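Local coordinates for putative uncharacterized protein (Archaeoglobus fulgidus, PDB 3VU0), which is the C-terminal globular domain of AglB, an archaeal member of the oligosaccharyltransferase family, built around a mixed four-stranded sheet with helices packed about it, at residues 9-14 against 41-46; 51-56 against 81-86; 92-97 against 102-107; 112-117 against 125-130; 133-138 against 142-147. All blocks are in the same frame, centred on the assembly; numbering follows the deposited sequence.

Interaction 1 of 5, residues 9-14 against 41-46; sequences EALNWM and GNWILY
L11 and M14 of helix 5-17 meet W43 and I44 of helix 41-46 chiefly through apolar side chains. The main van der Waals contact is made by the forked end of L11: CD1 reaches the base of the tryptophan, 3.9 Å from W43 CB, while CD2 rests against the helix backbone, 3.8 Å from W43 O. With CG anti to the carbonyl carbon (chi1 -67°), the fork of L11 reaches W43, and the two side chains cross at nearly a right angle. A second apolar pair joins the selenomethionine M14 to I44, with M14 CE 3.7 Å from I44 CG2. The segment axes come within 10.1 Å at a signed angle of -35°. Helix 41-46 begins at the last residue of the WWDYG sequence, the signature of this family, and W7 meets the W43 ring. With largely buried apolar groups in contact, the two helices adhere by dispersion and exclusion of water, without directional bonds.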
# COMPACT_ATOMS: atom_id res chain seq x y z
N GLU A 9 5.78 13.50 8.75
CA GLU A 9 4.50 13.95 9.27
C GLU A 9 3.53 12.79 9.40
O GLU A 9 2.75 12.71 10.35
CB GLU A 9 3.89 15.01 8.35
CG GLU A 9 2.77 15.78 9.02
CD GLU A 9 1.89 16.53 8.04
OE1 GLU A 9 2.38 16.95 6.97
OE2 GLU A 9 0.69 16.71 8.35
N ALA A 10 3.57 11.87 8.44
CA ALA A 10 2.68 10.71 8.45
C ALA A 10 2.99 9.79 9.62
O ALA A 10 2.09 9.34 10.33
CB ALA A 10 2.81 9.95 7.13
N LEU A 11 4.27 9.52 9.83
CA LEU A 11 4.70 8.64 10.91
C LEU A 11 4.39 9.21 12.29
O LEU A 11 3.95 8.49 13.18
CB LEU A 11 6.20 8.34 10.78
CG LEU A 11 6.60 7.50 9.56
CD1 LEU A 11 8.12 7.49 9.41
CD2 LEU A 11 6.07 6.08 9.70
N ASN A 12 4.61 10.51 12.46
CA ASN A 12 4.32 11.16 13.74
C ASN A 12 2.82 11.16 14.01
O ASN A 12 2.38 10.98 15.14
CB ASN A 12 4.84 12.60 13.77
CG ASN A 12 6.35 12.68 13.77
OD1 ASN A 12 7.03 11.83 14.35
ND2 ASN A 12 6.88 13.72 13.14
N TRP A 13 2.05 11.36 12.95
CA TRP A 13 0.60 11.38 13.07
C TRP A 13 0.10 9.99 13.50
O TRP A 13 -0.71 9.88 14.43
CB TRP A 13 -0.06 11.76 11.74
CG TRP A 13 -1.54 11.98 11.84
CD1 TRP A 13 -2.18 13.16 12.12
CD2 TRP A 13 -2.57 10.99 11.70
NE1 TRP A 13 -3.55 12.96 12.17
CE2 TRP A 13 -3.81 11.64 11.91
CE3 TRP A 13 -2.56 9.62 11.41
CZ2 TRP A 13 -5.03 10.96 11.85
CZ3 TRP A 13 -3.78 8.94 11.35
CH2 TRP A 13 -5.00 9.61 11.57
N MSE A 14 0.57 8.93 12.85
CA MSE A 14 0.09 7.62 13.23
C MSE A 14 0.59 7.18 14.60
O MSE A 14 -0.08 6.40 15.29
CB MSE A 14 0.38 6.55 12.16
CG MSE A 14 1.66 6.66 11.35
SE MSE A 14 1.51 5.63 9.67
CE MSE A 14 1.26 3.87 10.42
N GLY A 41 8.19 -0.82 6.02
CA GLY A 41 7.92 -1.56 7.24
C GLY A 41 8.66 -1.10 8.49
O GLY A 41 8.04 -0.86 9.53
N ASN A 42 9.99 -0.98 8.39
CA ASN A 42 10.79 -0.57 9.53
C ASN A 42 10.43 0.80 10.07
O ASN A 42 10.50 1.04 11.27
CB ASN A 42 12.29 -0.62 9.18
CG ASN A 42 12.80 -2.04 9.02
OD1 ASN A 42 12.44 -2.93 9.78
ND2 ASN A 42 13.65 -2.26 8.02
N TRP A 43 10.05 1.71 9.17
CA TRP A 43 9.66 3.05 9.59
C TRP A 43 8.39 3.00 10.42
O TRP A 43 8.30 3.61 11.49
CB TRP A 43 9.42 3.95 8.37
CG TRP A 43 10.66 4.52 7.75
CD1 TRP A 43 11.91 4.54 8.28
CD2 TRP A 43 10.74 5.23 6.50
NE1 TRP A 43 12.77 5.22 7.45
CE2 TRP A 43 12.07 5.65 6.35
CE3 TRP A 43 9.80 5.55 5.50
CZ2 TRP A 43 12.51 6.38 5.24
CZ3 TRP A 43 10.23 6.27 4.40
CH2 TRP A 43 11.58 6.68 4.27
N ILE A 44 7.40 2.27 9.92
CA ILE A 44 6.13 2.15 10.60
C ILE A 44 6.29 1.41 11.93
O ILE A 44 5.75 1.83 12.96
CB ILE A 44 5.12 1.41 9.71
CG1 ILE A 44 4.87 2.24 8.45
CG2 ILE A 44 3.81 1.18 10.47
CD1 ILE A 44 4.00 1.55 7.42
N LEU A 45 7.07 0.33 11.91
CA LEU A 45 7.30 -0.47 13.11
C LEU A 45 8.14 0.25 14.17
O LEU A 45 7.77 0.26 15.35
CB LEU A 45 7.99 -1.78 12.73
CG LEU A 45 7.53 -3.10 13.37
CD1 LEU A 45 8.72 -4.04 13.46
CD2 LEU A 45 6.95 -2.87 14.76
N TYR A 46 9.24 0.86 13.76
CA TYR A 46 10.13 1.52 14.71
C TYR A 46 9.94 3.01 14.95
O TYR A 46 10.32 3.52 16.00
CB TYR A 46 11.59 1.23 14.33
CG TYR A 46 11.89 -0.25 14.35
CD1 TYR A 46 11.79 -0.99 15.53
CD2 TYR A 46 12.23 -0.93 13.18
CE1 TYR A 46 12.00 -2.36 15.54
CE2 TYR A 46 12.44 -2.31 13.18
CZ TYR A 46 12.33 -3.02 14.36
OH TYR A 46 12.52 -4.38 14.36

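Interaction 2 of 5, residues 51-56 against 81-86; sequences AVVCNN and EKRKVR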
# COMPACT_ATOMS: atom_id res chain seq x y z
N ALA A 51 2.56 -2.38 14.52
CA ALA A 51 2.82 -3.66 13.87
C ALA A 51 2.57 -3.57 12.37
O ALA A 51 1.66 -2.87 11.92
CB ALA A 51 1.94 -4.75 14.49
N VAL A 52 3.36 -4.29 11.59
CA VAL A 52 3.21 -4.26 10.13
C VAL A 52 3.02 -5.63 9.50
O VAL A 52 3.34 -6.67 10.08
CB VAL A 52 4.44 -3.60 9.46
CG1 VAL A 52 4.57 -2.15 9.90
CG2 VAL A 52 5.72 -4.37 9.81
N VAL A 53 2.48 -5.62 8.28
CA VAL A 53 2.27 -6.85 7.53
C VAL A 53 3.63 -7.32 7.02
O VAL A 53 3.87 -8.52 6.92
CB VAL A 53 1.33 -6.62 6.33
CG1 VAL A 53 1.32 -7.85 5.43
CG2 VAL A 53 -0.07 -6.32 6.83
N CYS A 54 4.52 -6.38 6.72
CA CYS A 54 5.85 -6.73 6.23
C CYS A 54 6.87 -5.61 6.41
O CYS A 54 6.54 -4.43 6.32
CB CYS A 54 5.76 -7.11 4.75
SG CYS A 54 5.08 -5.83 3.67
N ASN A 55 8.12 -5.99 6.67
CA ASN A 55 9.20 -5.02 6.83
C ASN A 55 10.47 -5.51 6.12
O ASN A 55 11.51 -4.85 6.16
CB ASN A 55 9.49 -4.78 8.32
CG ASN A 55 9.80 -6.06 9.07
OD1 ASN A 55 10.57 -6.89 8.61
ND2 ASN A 55 9.19 -6.21 10.24
N ASN A 56 10.36 -6.66 5.48
CA ASN A 56 11.47 -7.23 4.73
C ASN A 56 10.90 -7.89 3.49
O ASN A 56 9.68 -7.89 3.29
CB ASN A 56 12.25 -8.25 5.58
CG ASN A 56 11.39 -9.41 6.04
OD1 ASN A 56 10.84 -10.15 5.22
ND2 ASN A 56 11.28 -9.58 7.35
N GLU A 81 -8.28 -9.87 6.38
CA GLU A 81 -8.73 -10.74 7.46
C GLU A 81 -7.60 -11.65 7.92
O GLU A 81 -7.38 -11.83 9.12
CB GLU A 81 -9.92 -11.57 6.98
CG GLU A 81 -11.02 -10.72 6.35
CD GLU A 81 -12.24 -11.52 5.93
OE1 GLU A 81 -12.09 -12.68 5.51
OE2 GLU A 81 -13.36 -10.97 6.02
N LYS A 82 -6.86 -12.21 6.96
CA LYS A 82 -5.75 -13.10 7.27
C LYS A 82 -4.65 -12.42 8.10
O LYS A 82 -4.07 -13.04 8.99
CB LYS A 82 -5.13 -13.63 5.97
CG LYS A 82 -3.86 -14.44 6.16
CD LYS A 82 -3.19 -14.74 4.82
CE LYS A 82 -1.88 -15.49 5.01
NZ LYS A 82 -1.20 -15.76 3.71
N ARG A 83 -4.38 -11.15 7.81
CA ARG A 83 -3.35 -10.42 8.53
C ARG A 83 -3.82 -9.45 9.61
O ARG A 83 -3.00 -8.72 10.17
CB ARG A 83 -2.46 -9.66 7.53
CG ARG A 83 -1.49 -10.53 6.76
CD ARG A 83 -0.58 -11.29 7.72
NE ARG A 83 0.71 -11.58 7.11
CZ ARG A 83 1.87 -11.12 7.57
NH1 ARG A 83 1.89 -10.33 8.64
NH2 ARG A 83 3.00 -11.44 6.96
N LYS A 84 -5.11 -9.44 9.91
CA LYS A 84 -5.64 -8.54 10.93
C LYS A 84 -5.29 -7.09 10.60
O LYS A 84 -4.86 -6.32 11.47
CB LYS A 84 -5.07 -8.92 12.30
N VAL A 85 -5.49 -6.71 9.34
CA VAL A 85 -5.20 -5.36 8.88
C VAL A 85 -6.29 -4.37 9.27
O VAL A 85 -7.47 -4.59 8.99
CB VAL A 85 -5.04 -5.34 7.34
CG1 VAL A 85 -4.84 -3.92 6.84
CG2 VAL A 85 -3.86 -6.21 6.94
N ARG A 86 -5.90 -3.27 9.91
CA ARG A 86 -6.86 -2.24 10.32
C ARG A 86 -6.62 -0.95 9.54
O ARG A 86 -7.55 -0.16 9.33
CB ARG A 86 -6.74 -1.96 11.82
CG ARG A 86 -7.74 -0.93 12.33
CD ARG A 86 -7.64 -0.74 13.84
NE ARG A 86 -7.96 -1.96 14.58
CZ ARG A 86 -7.91 -2.07 15.90
NH1 ARG A 86 -7.55 -1.02 16.64
NH2 ARG A 86 -8.22 -3.22 16.50
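V53 O faces the guanidinium of R83, 3.0 Å from R83 NH2 and 3.2 Å from R83 NH1. The arginine stands on the last turn of helix 73-83, just before a Schellman motif in which K84 takes a positive phi (57°) and the chain turns directly into strand 85-91; one of the backbone bonds here, K84 N to E81 O, is weak. This is a helix-to-strand junction of the alpha/beta fold, faced by the loop that follows helix 41-46. A bend at chi2 (-58°) brings the R83 head back over V53, whose CG1 sits 3.9 Å above the centre of the guanidinium plane. V53 therefore meets the same group with both a polar and an apolar part, its carbonyl oxygen close to the two terminal nitrogens and a methyl against a face. The firmer electrostatic partner of the arginine lies outside, in the salt bridge from R83 NE to D63, which would help to fix the rotation of the head. V53 also pairs with V34 through the backbone, and both V53 and V85 touch L35 of the edge strand 33-35. The other methyl, V53 CG2, meets V85 CG2 at 3.8 Å.

Interaction 3 of 5, residues 92-97 against 102-107; sequences EELTVK and KTKFIP
K104 and T103 carry the polar contact with E93 and T95. K104 N donates to E93 O in a nearly straight bond (3.1 Å, 171°), and the extended K104 side chain ends in a salt bridge, its NZ 2.9 Å from E93 OE1 and above the carboxylate plane. T103 OG1 gives its proton to T95 O at 2.8 Å, coming from over the carbonyl and not on a lone pair, and in turn accepts from F105 N (3.0 Å), a capping bond at the start of helix 105-112. Its place anti to the backbone N (chi1 172°) sets it to meet both. Alongside, L94 CD2 is against K104 CB, and V96 CG2 is 3.8 Å from F105 CD1. One water bridges K97 N and K102 O. Y40 and D39 of the WWDYG sequence hold E93 OE1 and K104 NZ respectively. By donating and accepting at once, T103 OG1 ties the loop to the helix start, while K104 probably offsets part of the negative charge of E93 and D39.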
# COMPACT_ATOMS: atom_id res chain seq x y z
N GLU A 92 2.83 7.58 -3.20
CA GLU A 92 2.82 7.92 -4.62
C GLU A 92 3.84 7.17 -5.48
O GLU A 92 3.52 6.80 -6.60
CB GLU A 92 2.99 9.44 -4.82
CG GLU A 92 2.74 9.87 -6.27
CD GLU A 92 2.91 11.37 -6.48
OE1 GLU A 92 2.71 11.83 -7.63
OE2 GLU A 92 3.23 12.09 -5.51
N GLU A 93 5.04 6.94 -4.96
CA GLU A 93 6.06 6.23 -5.75
C GLU A 93 5.67 4.79 -6.11
O GLU A 93 6.32 4.16 -6.92
CB GLU A 93 7.42 6.24 -5.02
CG GLU A 93 7.45 5.47 -3.70
CD GLU A 93 8.84 5.43 -3.07
OE1 GLU A 93 8.99 4.82 -1.99
OE2 GLU A 93 9.80 6.00 -3.63
N LEU A 94 4.59 4.29 -5.51
CA LEU A 94 4.11 2.93 -5.79
C LEU A 94 3.19 2.90 -7.01
O LEU A 94 2.99 1.86 -7.62
CB LEU A 94 3.33 2.38 -4.60
CG LEU A 94 4.00 2.26 -3.23
CD1 LEU A 94 3.03 1.62 -2.24
CD2 LEU A 94 5.25 1.42 -3.36
N THR A 95 2.62 4.06 -7.34
CA THR A 95 1.69 4.15 -8.45
C THR A 95 2.35 4.35 -9.80
O THR A 95 3.51 4.76 -9.89
CB THR A 95 0.69 5.30 -8.23
OG1 THR A 95 1.39 6.55 -8.30
CG2 THR A 95 0.03 5.19 -6.86
N VAL A 96 1.60 4.06 -10.86
CA VAL A 96 2.09 4.24 -12.21
C VAL A 96 1.82 5.68 -12.60
O VAL A 96 0.71 6.18 -12.40
CB VAL A 96 1.37 3.30 -13.19
CG1 VAL A 96 1.81 3.57 -14.63
CG2 VAL A 96 1.66 1.85 -12.82
N LYS A 97 2.84 6.36 -13.12
CA LYS A 97 2.70 7.76 -13.53
C LYS A 97 2.72 7.86 -15.05
O LYS A 97 3.51 7.20 -15.72
CB LYS A 97 3.85 8.59 -12.94
N LYS A 102 8.94 4.47 -14.85
CA LYS A 102 9.47 4.16 -13.53
C LYS A 102 8.38 4.13 -12.46
O LYS A 102 7.55 5.02 -12.38
CB LYS A 102 10.53 5.19 -13.12
CG LYS A 102 11.12 4.96 -11.73
CD LYS A 102 11.94 6.15 -11.28
CE LYS A 102 12.40 5.99 -9.83
NZ LYS A 102 13.05 7.23 -9.32
N THR A 103 8.40 3.08 -11.65
CA THR A 103 7.42 2.93 -10.58
C THR A 103 7.71 1.67 -9.79
O THR A 103 8.21 0.69 -10.34
CB THR A 103 5.98 2.83 -11.14
OG1 THR A 103 5.08 2.49 -10.07
CG2 THR A 103 5.90 1.75 -12.21
N LYS A 104 7.40 1.69 -8.50
CA LYS A 104 7.63 0.51 -7.69
C LYS A 104 6.51 -0.51 -7.92
O LYS A 104 6.51 -1.59 -7.33
CB LYS A 104 7.74 0.88 -6.21
CG LYS A 104 9.03 1.63 -5.89
CD LYS A 104 9.18 1.91 -4.40
CE LYS A 104 10.56 2.47 -4.08
NZ LYS A 104 10.76 2.59 -2.61
N PHE A 105 5.57 -0.17 -8.79
CA PHE A 105 4.48 -1.09 -9.10
C PHE A 105 5.05 -2.31 -9.83
O PHE A 105 4.48 -3.40 -9.78
CB PHE A 105 3.42 -0.40 -9.97
CG PHE A 105 2.19 -1.24 -10.20
CD1 PHE A 105 1.84 -1.65 -11.48
CD2 PHE A 105 1.37 -1.61 -9.13
CE1 PHE A 105 0.70 -2.42 -11.70
CE2 PHE A 105 0.23 -2.38 -9.34
CZ PHE A 105 -0.11 -2.79 -10.63
N ILE A 106 6.18 -2.12 -10.51
CA ILE A 106 6.81 -3.21 -11.25
C ILE A 106 7.27 -4.31 -10.29
O ILE A 106 6.88 -5.47 -10.45
CB ILE A 106 8.01 -2.69 -12.10
CG1 ILE A 106 7.50 -1.69 -13.15
CG2 ILE A 106 8.71 -3.85 -12.80
CD1 ILE A 106 6.46 -2.27 -14.10
N PRO A 107 8.10 -3.98 -9.29
CA PRO A 107 8.51 -5.05 -8.37
C PRO A 107 7.31 -5.62 -7.62
O PRO A 107 7.30 -6.81 -7.26
CB PRO A 107 9.53 -4.36 -7.45
CG PRO A 107 9.15 -2.91 -7.52
CD PRO A 107 8.80 -2.72 -8.98
O HOH W 1 5.13 4.95 -13.95

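Interaction 4 of 5, residues 112-117 against 125-130; sequences AGYSPE and IDFFNK
A T-shaped (edge-to-face) aromatic pair at the surface joins Y114, in the loop after helix 105-112, to F127 on helix 121-128. The edge of the F127 ring is directed at the face of Y114, with centroids 5.0 Å apart and planes inclined at 55°, so the T is a tilted one. F127 CZ makes the closest approach, lying 3.8 Å from Y114 CE2; it is also 3.9 Å from Y114 OH at the phenol end. On the helix side, F127 CG is trans to its own backbone N (chi1 174°), which sends the ring out from the helix to the tyrosine. On the loop side, G113 ends helix 105-112 in a Schellman motif; its positive phi of 107° suits a residue without a side chain, and the turn it makes leads straight to Y114. Both rings also touch M109 of helix 105-112. The pair thus bridges the end of one helix and the side of the next, with helix 61-69 also touching F127 through T69.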
# COMPACT_ATOMS: atom_id res chain seq x y z
N ALA A 112 4.09 -10.39 -6.98
CA ALA A 112 2.73 -10.92 -7.00
C ALA A 112 2.64 -12.09 -7.99
O ALA A 112 1.61 -12.77 -8.05
CB ALA A 112 1.75 -9.83 -7.40
N GLY A 113 3.70 -12.31 -8.76
CA GLY A 113 3.70 -13.41 -9.70
C GLY A 113 3.58 -13.06 -11.17
O GLY A 113 3.46 -13.96 -12.02
N TYR A 114 3.60 -11.77 -11.49
CA TYR A 114 3.48 -11.33 -12.88
C TYR A 114 4.86 -11.09 -13.50
O TYR A 114 5.85 -10.92 -12.79
CB TYR A 114 2.66 -10.04 -12.95
CG TYR A 114 1.23 -10.20 -12.51
CD1 TYR A 114 0.27 -10.75 -13.36
CD2 TYR A 114 0.82 -9.81 -11.23
CE1 TYR A 114 -1.06 -10.92 -12.94
CE2 TYR A 114 -0.50 -9.97 -10.81
CZ TYR A 114 -1.43 -10.52 -11.67
OH TYR A 114 -2.74 -10.68 -11.26
N SER A 115 4.90 -11.09 -14.83
CA SER A 115 6.13 -10.85 -15.58
C SER A 115 5.86 -9.70 -16.53
O SER A 115 5.63 -9.90 -17.73
CB SER A 115 6.54 -12.10 -16.37
OG SER A 115 6.84 -13.17 -15.49
N PRO A 116 5.88 -8.47 -16.00
CA PRO A 116 5.64 -7.24 -16.76
C PRO A 116 6.43 -7.09 -18.06
O PRO A 116 5.95 -6.47 -19.01
CB PRO A 116 5.97 -6.14 -15.75
CG PRO A 116 5.70 -6.77 -14.43
CD PRO A 116 6.27 -8.15 -14.61
N GLU A 117 7.63 -7.66 -18.11
CA GLU A 117 8.45 -7.52 -19.32
C GLU A 117 7.81 -8.13 -20.56
O GLU A 117 8.23 -7.84 -21.68
CB GLU A 117 9.86 -8.09 -19.11
CG GLU A 117 9.96 -9.61 -19.03
CD GLU A 117 9.75 -10.15 -17.63
OE1 GLU A 117 10.22 -11.28 -17.36
OE2 GLU A 117 9.12 -9.47 -16.79
N ILE A 125 -0.45 -0.37 -17.63
CA ILE A 125 -1.23 0.77 -17.15
C ILE A 125 -2.69 0.36 -16.95
O ILE A 125 -3.30 0.65 -15.92
CB ILE A 125 -1.15 1.94 -18.16
CG1 ILE A 125 0.29 2.44 -18.27
CG2 ILE A 125 -2.07 3.07 -17.72
CD1 ILE A 125 0.54 3.40 -19.44
N ASP A 126 -3.26 -0.32 -17.94
CA ASP A 126 -4.65 -0.77 -17.84
C ASP A 126 -4.82 -1.69 -16.63
O ASP A 126 -5.82 -1.60 -15.93
CB ASP A 126 -5.09 -1.48 -19.12
CG ASP A 126 -5.19 -0.54 -20.31
OD1 ASP A 126 -5.25 0.69 -20.11
OD2 ASP A 126 -5.21 -1.04 -21.46
N PHE A 127 -3.86 -2.57 -16.39
CA PHE A 127 -3.91 -3.47 -15.24
C PHE A 127 -3.88 -2.65 -13.95
O PHE A 127 -4.71 -2.84 -13.05
CB PHE A 127 -2.72 -4.44 -15.26
CG PHE A 127 -2.62 -5.30 -14.03
CD1 PHE A 127 -3.60 -6.24 -13.75
CD2 PHE A 127 -1.58 -5.14 -13.13
CE1 PHE A 127 -3.54 -7.02 -12.58
CE2 PHE A 127 -1.50 -5.91 -11.97
CZ PHE A 127 -2.49 -6.85 -11.69
N PHE A 128 -2.94 -1.72 -13.85
CA PHE A 128 -2.83 -0.87 -12.67
C PHE A 128 -4.14 -0.16 -12.35
O PHE A 128 -4.55 -0.08 -11.19
CB PHE A 128 -1.73 0.18 -12.85
CG PHE A 128 -1.73 1.25 -11.79
CD1 PHE A 128 -1.35 0.95 -10.48
CD2 PHE A 128 -2.18 2.53 -12.08
CE1 PHE A 128 -1.41 1.92 -9.48
CE2 PHE A 128 -2.25 3.51 -11.09
CZ PHE A 128 -1.87 3.20 -9.79
N ASN A 129 -4.79 0.36 -13.38
CA ASN A 129 -6.03 1.10 -13.17
C ASN A 129 -7.19 0.29 -12.60
O ASN A 129 -8.20 0.86 -12.22
CB ASN A 129 -6.44 1.80 -14.47
CG ASN A 129 -5.51 2.95 -14.82
OD1 ASN A 129 -4.86 3.54 -13.95
ND2 ASN A 129 -5.44 3.29 -16.11
N LYS A 130 -7.04 -1.03 -12.51
CA LYS A 130 -8.09 -1.89 -11.97
C LYS A 130 -7.73 -2.40 -10.57
O LYS A 130 -8.52 -3.09 -9.92
CB LYS A 130 -8.30 -3.12 -12.86
CG LYS A 130 -8.68 -2.82 -14.30
CD LYS A 130 -8.62 -4.10 -15.13
CE LYS A 130 -8.92 -3.84 -16.60
NZ LYS A 130 -8.70 -5.07 -17.41

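Interaction 5 of 5, residues 133-138 against 142-147; sequences LYKLHV and TNLTHF
K135 opens the contact by laying its aliphatic part across L144: K135 CB and L144 CD2 are 3.9 Å apart, and the two side chains cross at about a right angle. Beyond this the lysine is extended, carrying NZ away from the segment 142-147 to the carbonyl of Q71. The backbone of the same residue takes part through a water, which donates to K135 O at 2.8 Å and accepts from N143 N at 2.9 Å, linking the helix to the returning loop. L136 comes next and goes deeper. Its CD2 is only 3.4 Å from L144 CD1, tighter than usual for two methyls, and the same CD2 lies 3.8 Å from F147 CB. One methyl thus meets both the leucine of the loop and the phenylalanine that begins strand 147-153. From Y134 to V138 the helix widens into a pi-type turn. The contact packs helix 132-138 and its following loop against the sheet: L136 and F147 both touch V88 of strand 85-91, while E73 of helix 73-83 accepts from T145 N and H146 N and F147 also meets M77 of that helix.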
# COMPACT_ATOMS: atom_id res chain seq x y z
N LEU A 133 -4.49 -0.66 -5.33
CA LEU A 133 -3.55 0.45 -5.18
C LEU A 133 -4.09 1.69 -5.88
O LEU A 133 -3.99 2.79 -5.36
CB LEU A 133 -2.19 0.07 -5.78
CG LEU A 133 -1.11 1.16 -5.72
CD1 LEU A 133 -0.96 1.69 -4.31
CD2 LEU A 133 0.21 0.58 -6.22
N TYR A 134 -4.66 1.49 -7.06
CA TYR A 134 -5.24 2.60 -7.82
C TYR A 134 -6.48 3.14 -7.12
O TYR A 134 -6.61 4.35 -6.92
CB TYR A 134 -5.63 2.13 -9.22
CG TYR A 134 -6.40 3.17 -10.00
CD1 TYR A 134 -5.74 4.16 -10.71
CD2 TYR A 134 -7.80 3.17 -10.01
CE1 TYR A 134 -6.44 5.14 -11.41
CE2 TYR A 134 -8.51 4.14 -10.70
CZ TYR A 134 -7.82 5.12 -11.40
OH TYR A 134 -8.52 6.08 -12.10
N LYS A 135 -7.40 2.25 -6.76
CA LYS A 135 -8.64 2.67 -6.11
C LYS A 135 -8.40 3.35 -4.77
O LYS A 135 -9.21 4.17 -4.33
CB LYS A 135 -9.57 1.47 -5.94
CG LYS A 135 -9.91 0.80 -7.27
CD LYS A 135 -10.68 -0.49 -7.08
CE LYS A 135 -10.84 -1.21 -8.41
NZ LYS A 135 -11.64 -2.45 -8.26
N LEU A 136 -7.28 3.02 -4.13
CA LEU A 136 -6.92 3.63 -2.85
C LEU A 136 -6.20 4.96 -3.05
O LEU A 136 -6.76 6.03 -2.81
CB LEU A 136 -6.01 2.70 -2.02
CG LEU A 136 -6.64 1.45 -1.40
CD1 LEU A 136 -5.55 0.56 -0.83
CD2 LEU A 136 -7.62 1.86 -0.30
N HIS A 137 -4.96 4.89 -3.50
CA HIS A 137 -4.15 6.09 -3.66
C HIS A 137 -4.64 7.10 -4.69
O HIS A 137 -4.71 8.29 -4.40
CB HIS A 137 -2.70 5.74 -3.98
CG HIS A 137 -1.75 6.87 -3.73
ND1 HIS A 137 -1.06 7.02 -2.55
CD2 HIS A 137 -1.45 7.96 -4.48
CE1 HIS A 137 -0.38 8.16 -2.58
NE2 HIS A 137 -0.60 8.74 -3.74
N VAL A 138 -4.99 6.63 -5.89
CA VAL A 138 -5.45 7.55 -6.93
C VAL A 138 -6.88 8.04 -6.73
O VAL A 138 -7.12 9.25 -6.79
CB VAL A 138 -5.32 6.92 -8.34
CG1 VAL A 138 -5.81 7.91 -9.40
CG2 VAL A 138 -3.87 6.55 -8.61
N THR A 142 -12.74 6.46 -2.89
CA THR A 142 -14.10 6.94 -3.09
C THR A 142 -15.01 5.85 -3.65
O THR A 142 -16.22 5.87 -3.46
CB THR A 142 -14.14 8.16 -4.04
OG1 THR A 142 -13.56 7.80 -5.30
CG2 THR A 142 -13.36 9.32 -3.44
N ASN A 143 -14.41 4.88 -4.35
CA ASN A 143 -15.16 3.79 -4.95
C ASN A 143 -14.93 2.45 -4.25
O ASN A 143 -15.02 1.39 -4.86
CB ASN A 143 -14.80 3.66 -6.43
CG ASN A 143 -15.25 4.85 -7.24
OD1 ASN A 143 -14.75 5.09 -8.34
ND2 ASN A 143 -16.21 5.61 -6.71
N LEU A 144 -14.62 2.50 -2.95
CA LEU A 144 -14.39 1.29 -2.18
C LEU A 144 -15.39 1.23 -1.04
O LEU A 144 -15.77 2.26 -0.48
CB LEU A 144 -12.96 1.27 -1.63
CG LEU A 144 -11.85 1.16 -2.67
CD1 LEU A 144 -10.50 1.32 -2.01
CD2 LEU A 144 -11.96 -0.17 -3.39
N THR A 145 -15.83 0.03 -0.69
CA THR A 145 -16.80 -0.15 0.38
C THR A 145 -16.17 -0.37 1.75
O THR A 145 -16.69 0.11 2.76
CB THR A 145 -17.75 -1.34 0.09
OG1 THR A 145 -18.59 -1.02 -1.02
CG2 THR A 145 -18.62 -1.65 1.30
N HIS A 146 -15.05 -1.10 1.78
CA HIS A 146 -14.38 -1.42 3.04
C HIS A 146 -13.16 -0.58 3.39
O HIS A 146 -12.45 -0.89 4.35
CB HIS A 146 -13.97 -2.90 3.03
CG HIS A 146 -15.07 -3.84 2.65
ND1 HIS A 146 -16.22 -3.98 3.38
CD2 HIS A 146 -15.19 -4.68 1.59
CE1 HIS A 146 -17.01 -4.86 2.80
NE2 HIS A 146 -16.41 -5.31 1.71
N PHE A 147 -12.91 0.48 2.63
CA PHE A 147 -11.75 1.33 2.90
C PHE A 147 -12.16 2.79 2.80
O PHE A 147 -12.99 3.15 1.98
CB PHE A 147 -10.65 1.04 1.89
CG PHE A 147 -10.17 -0.38 1.89
CD1 PHE A 147 -9.15 -0.78 2.75
CD2 PHE A 147 -10.77 -1.33 1.07
CE1 PHE A 147 -8.73 -2.10 2.78
CE2 PHE A 147 -10.36 -2.65 1.10
CZ PHE A 147 -9.34 -3.04 1.96
O HOH W 2 -11.80 4.06 -5.25

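The five contacts fall into two groups. Interactions 1 and 2 adjoin through I44 CG2 and V52 CG1, 3.5 Å apart, so one isoleucine serves both. Interactions 3, 4 and 5 form the other group, in mutual contact: F128 lies against V96 (V96 CG2 to F128 CG, 3.6 Å) and also touches L133, which in turn reaches L94 and F105. Interactions 1 and 4 lie on opposite sides of the chain's centre, about 28 Å between centres, whereas interactions 2 and 5 come within about 6 Å at their nearest atoms. The WWDYG sequence runs between the groups, ending at G41, the first residue of helix 41-46, and supplying D39 and Y40 as partners in interaction 3.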